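Local coordinates for protein lectin (Trichosanthes anguina, PDB 4HR6) that probably binds carbohydrate as the seed lectin of snake gourd, a nontoxic three-chain homologue of type II ribosome-inactivating proteins, at residues L8-I16 against D89-N97. Sequence-based numbering, arbitrary orientation.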
loop_
_atom_site.group_PDB
_atom_site.type_symbol
_atom_site.label_atom_id
_atom_site.label_comp_id
_atom_site.label_asym_id
_atom_site.label_seq_id
_atom_site.Cartn_x
_atom_site.Cartn_y
_atom_site.Cartn_z
ATOM N N LEU B 8 -7.837 12.727 23.508
ATOM C CA LEU B 8 -9.074 12.784 22.736
ATOM C C LEU B 8 -10.093 13.507 23.586
ATOM O O LEU B 8 -10.169 13.265 24.782
ATOM C CB LEU B 8 -9.584 11.385 22.430
ATOM C CG LEU B 8 -8.616 10.446 21.728
ATOM C CD1 LEU B 8 -9.120 9.023 21.878
ATOM C CD2 LEU B 8 -8.479 10.818 20.266
ATOM N N THR B 9 -10.871 14.387 22.967
ATOM C CA THR B 9 -11.874 15.193 23.675
ATOM C C THR B 9 -13.250 15.054 23.006
ATOM O O THR B 9 -13.400 15.289 21.816
ATOM C CB THR B 9 -11.444 16.660 23.691
ATOM O OG1 THR B 9 -10.173 16.759 24.337
ATOM C CG2 THR B 9 -12.459 17.542 24.439
ATOM N N SER B 10 -14.256 14.674 23.778
ATOM C CA SER B 10 -15.599 14.516 23.243
ATOM C C SER B 10 -16.273 15.872 22.997
ATOM O O SER B 10 -15.731 16.915 23.341
ATOM C CB SER B 10 -16.453 13.703 24.213
ATOM O OG SER B 10 -16.806 14.506 25.316
ATOM N N ASN B 11 -17.460 15.825 22.391
ATOM C CA ASN B 11 -18.363 16.987 22.288
ATOM C C ASN B 11 -18.914 17.507 23.621
ATOM O O ASN B 11 -19.413 18.615 23.675
ATOM C CB ASN B 11 -19.534 16.671 21.360
ATOM C CG ASN B 11 -19.142 16.751 19.898
ATOM O OD1 ASN B 11 -18.892 17.828 19.373
ATOM N ND2 ASN B 11 -19.092 15.614 19.235
ATOM N N LYS B 12 -18.828 16.721 24.689
ATOM C CA LYS B 12 -19.129 17.229 26.034
ATOM C C LYS B 12 -17.909 17.879 26.703
ATOM O O LYS B 12 -17.958 18.183 27.888
ATOM C CB LYS B 12 -19.651 16.104 26.928
ATOM C CG LYS B 12 -20.976 15.508 26.472
ATOM C CD LYS B 12 -21.230 14.121 27.064
ATOM C CE LYS B 12 -21.386 14.154 28.577
ATOM N NZ LYS B 12 -21.394 12.785 29.181
ATOM N N ASP B 13 -16.827 18.081 25.948
ATOM C CA ASP B 13 -15.533 18.533 26.491
ATOM C C ASP B 13 -14.924 17.646 27.586
ATOM O O ASP B 13 -14.254 18.132 28.466
ATOM C CB ASP B 13 -15.629 19.976 26.989
ATOM C CG ASP B 13 -15.705 20.952 25.864
ATOM O OD1 ASP B 13 -14.674 21.105 25.169
ATOM O OD2 ASP B 13 -16.794 21.550 25.673
ATOM N N GLU B 14 -15.169 16.346 27.523
ATOM C CA GLU B 14 -14.499 15.399 28.379
ATOM C C GLU B 14 -13.233 14.944 27.645
ATOM O O GLU B 14 -13.308 14.499 26.493
ATOM C CB GLU B 14 -15.391 14.196 28.622
ATOM C CG GLU B 14 -16.784 14.491 29.168
ATOM C CD GLU B 14 -17.787 13.410 28.779
ATOM O OE1 GLU B 14 -17.794 12.981 27.582
ATOM O OE2 GLU B 14 -18.566 12.989 29.664
ATOM N N SER B 15 -12.081 15.034 28.305
ATOM C CA SER B 15 -10.808 14.591 27.716
ATOM C C SER B 15 -10.274 13.331 28.387
ATOM O O SER B 15 -10.322 13.194 29.607
ATOM C CB SER B 15 -9.774 15.690 27.827
ATOM O OG SER B 15 -10.013 16.682 26.857
ATOM N N ILE B 16 -9.785 12.395 27.582
ATOM C CA ILE B 16 -8.994 11.282 28.095
ATOM C C ILE B 16 -7.592 11.337 27.504
ATOM O O ILE B 16 -7.396 11.866 26.418
ATOM C CB ILE B 16 -9.618 9.924 27.783
ATOM C CG1 ILE B 16 -9.614 9.638 26.274
ATOM C CG2 ILE B 16 -11.038 9.852 28.353
ATOM C CD1 ILE B 16 -10.109 8.250 25.941
ATOM N N ASP B 89 -17.404 9.483 19.825
ATOM C CA ASP B 89 -17.827 10.425 20.864
ATOM C C ASP B 89 -18.361 9.649 22.069
ATOM O O ASP B 89 -17.989 9.914 23.203
ATOM C CB ASP B 89 -18.898 11.367 20.306
ATOM C CG ASP B 89 -19.074 12.625 21.144
ATOM O OD1 ASP B 89 -18.144 13.431 21.219
ATOM O OD2 ASP B 89 -20.145 12.798 21.738
ATOM N N PHE B 90 -19.215 8.666 21.787
ATOM C CA PHE B 90 -19.779 7.788 22.778
ATOM C C PHE B 90 -18.631 7.056 23.526
ATOM O O PHE B 90 -18.641 6.948 24.746
ATOM C CB PHE B 90 -20.703 6.785 22.060
ATOM C CG PHE B 90 -21.449 5.832 22.966
ATOM C CD1 PHE B 90 -21.569 4.508 22.632
ATOM C CD2 PHE B 90 -22.052 6.264 24.130
ATOM C CE1 PHE B 90 -22.270 3.626 23.438
ATOM C CE2 PHE B 90 -22.746 5.392 24.952
ATOM C CZ PHE B 90 -22.857 4.076 24.605
ATOM N N ALA B 91 -17.677 6.532 22.764
ATOM C CA ALA B 91 -16.545 5.787 23.307
ATOM C C ALA B 91 -15.692 6.636 24.258
ATOM O O ALA B 91 -15.336 6.192 25.337
ATOM C CB ALA B 91 -15.695 5.241 22.184
ATOM N N ILE B 92 -15.405 7.864 23.864
ATOM C CA ILE B 92 -14.635 8.753 24.700
ATOM C C ILE B 92 -15.353 8.946 26.057
ATOM O O ILE B 92 -14.750 8.758 27.142
ATOM C CB ILE B 92 -14.382 10.096 23.974
ATOM C CG1 ILE B 92 -13.427 9.882 22.808
ATOM C CG2 ILE B 92 -13.773 11.125 24.919
ATOM C CD1 ILE B 92 -13.298 11.085 21.885
ATOM N N SER B 93 -16.649 9.251 25.994
ATOM C CA SER B 93 -17.455 9.427 27.207
ATOM C C SER B 93 -17.429 8.241 28.131
ATOM O O SER B 93 -17.322 8.418 29.344
ATOM C CB SER B 93 -18.912 9.761 26.858
ATOM O OG SER B 93 -18.956 11.035 26.231
ATOM N N ASN B 94 -17.552 7.038 27.567
ATOM C CA ASN B 94 -17.557 5.837 28.364
ATOM C C ASN B 94 -16.228 5.612 29.096
ATOM O O ASN B 94 -16.217 5.129 30.233
ATOM C CB ASN B 94 -17.835 4.609 27.504
ATOM C CG ASN B 94 -19.211 4.625 26.879
ATOM O OD1 ASN B 94 -20.181 5.100 27.465
ATOM N ND2 ASN B 94 -19.296 4.110 25.662
ATOM N N LEU B 95 -15.119 5.893 28.406
ATOM C CA LEU B 95 -13.795 5.834 29.023
ATOM C C LEU B 95 -13.661 6.900 30.104
ATOM O O LEU B 95 -13.118 6.631 31.158
ATOM C CB LEU B 95 -12.676 6.033 27.999
ATOM C CG LEU B 95 -12.319 4.936 26.993
ATOM C CD1 LEU B 95 -10.844 4.988 26.604
ATOM C CD2 LEU B 95 -12.664 3.562 27.481
ATOM N N PHE B 96 -14.141 8.100 29.823
ATOM C CA PHE B 96 -14.087 9.189 30.786
ATOM C C PHE B 96 -14.815 8.867 32.088
ATOM O O PHE B 96 -14.295 9.163 33.165
ATOM C CB PHE B 96 -14.652 10.464 30.196
ATOM C CG PHE B 96 -14.514 11.663 31.096
ATOM C CD1 PHE B 96 -13.350 12.406 31.106
ATOM C CD2 PHE B 96 -15.556 12.048 31.924
ATOM C CE1 PHE B 96 -13.223 13.516 31.918
ATOM C CE2 PHE B 96 -15.431 13.149 32.754
ATOM C CZ PHE B 96 -14.260 13.890 32.745
ATOM N N ASN B 97 -15.982 8.224 31.980
ATOM C CA ASN B 97 -16.764 7.808 33.136
ATOM C C ASN B 97 -16.316 6.478 33.694
ATOM O O ASN B 97 -16.873 6.015 34.687
ATOM C CB ASN B 97 -18.241 7.676 32.750
ATOM C CG ASN B 97 -18.834 8.985 32.255
ATOM O OD1 ASN B 97 -19.593 9.008 31.290
ATOM N ND2 ASN B 97 -18.480 10.075 32.909
#
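D89 meets the tip of the β-hairpin 8-16 with one carboxylate oxygen: OD1 accepts the backbone N-H of N11 through its syn lone pair, 2.8 Å from N11 N and almost straight at 176°. The amide ND2 of N11 adds a weak bond to the same OD1, its plane turned 53° from the carboxylate. With CG anti to the backbone N (chi1 -162°), the D89 carboxylate swings out from the helix to the start of the type I turn S10-D13.

One helical turn on, I92 points into the hairpin. Its CD1 lies 3.8 Å from L8 CB, while CG2 packs against both S10 CB and the carbonyl oxygen of E14. Next, the S93 hydroxyl donates to E14, S93 OG to E14 OE1 at 2.6 Å, on the syn side of that oxygen. S10 OG donates to the same OE1 from the anti side, and K12 NZ forms a salt bridge with OE2 from above the carboxylate plane.

L95 turns toward I16, whose CD1 comes tightly against L95 CD1 at 3.4 Å; L95 also touches L103 and I110 of helix 103-119. F96 closes the contact. E14 CB sits over one face of the F96 ring, 3.7 Å from the centroid in a CH-pi contact, and S15 O meets the ring edge in plane, 3.5 Å from F96 CD1.

The contact packs the hairpin end of strands 3-9 and 15-21, the first two of the mixed sheet, against helix 85-96 in the domain related to ribosome-inactivating proteins, and L8 and T9 continue that sheet into a neighbouring chain. Two hydroxyls and a lysine grip the buried E14 carboxylate, which would probably stabilise its negative charge and fix its rotation beside the aromatic ring.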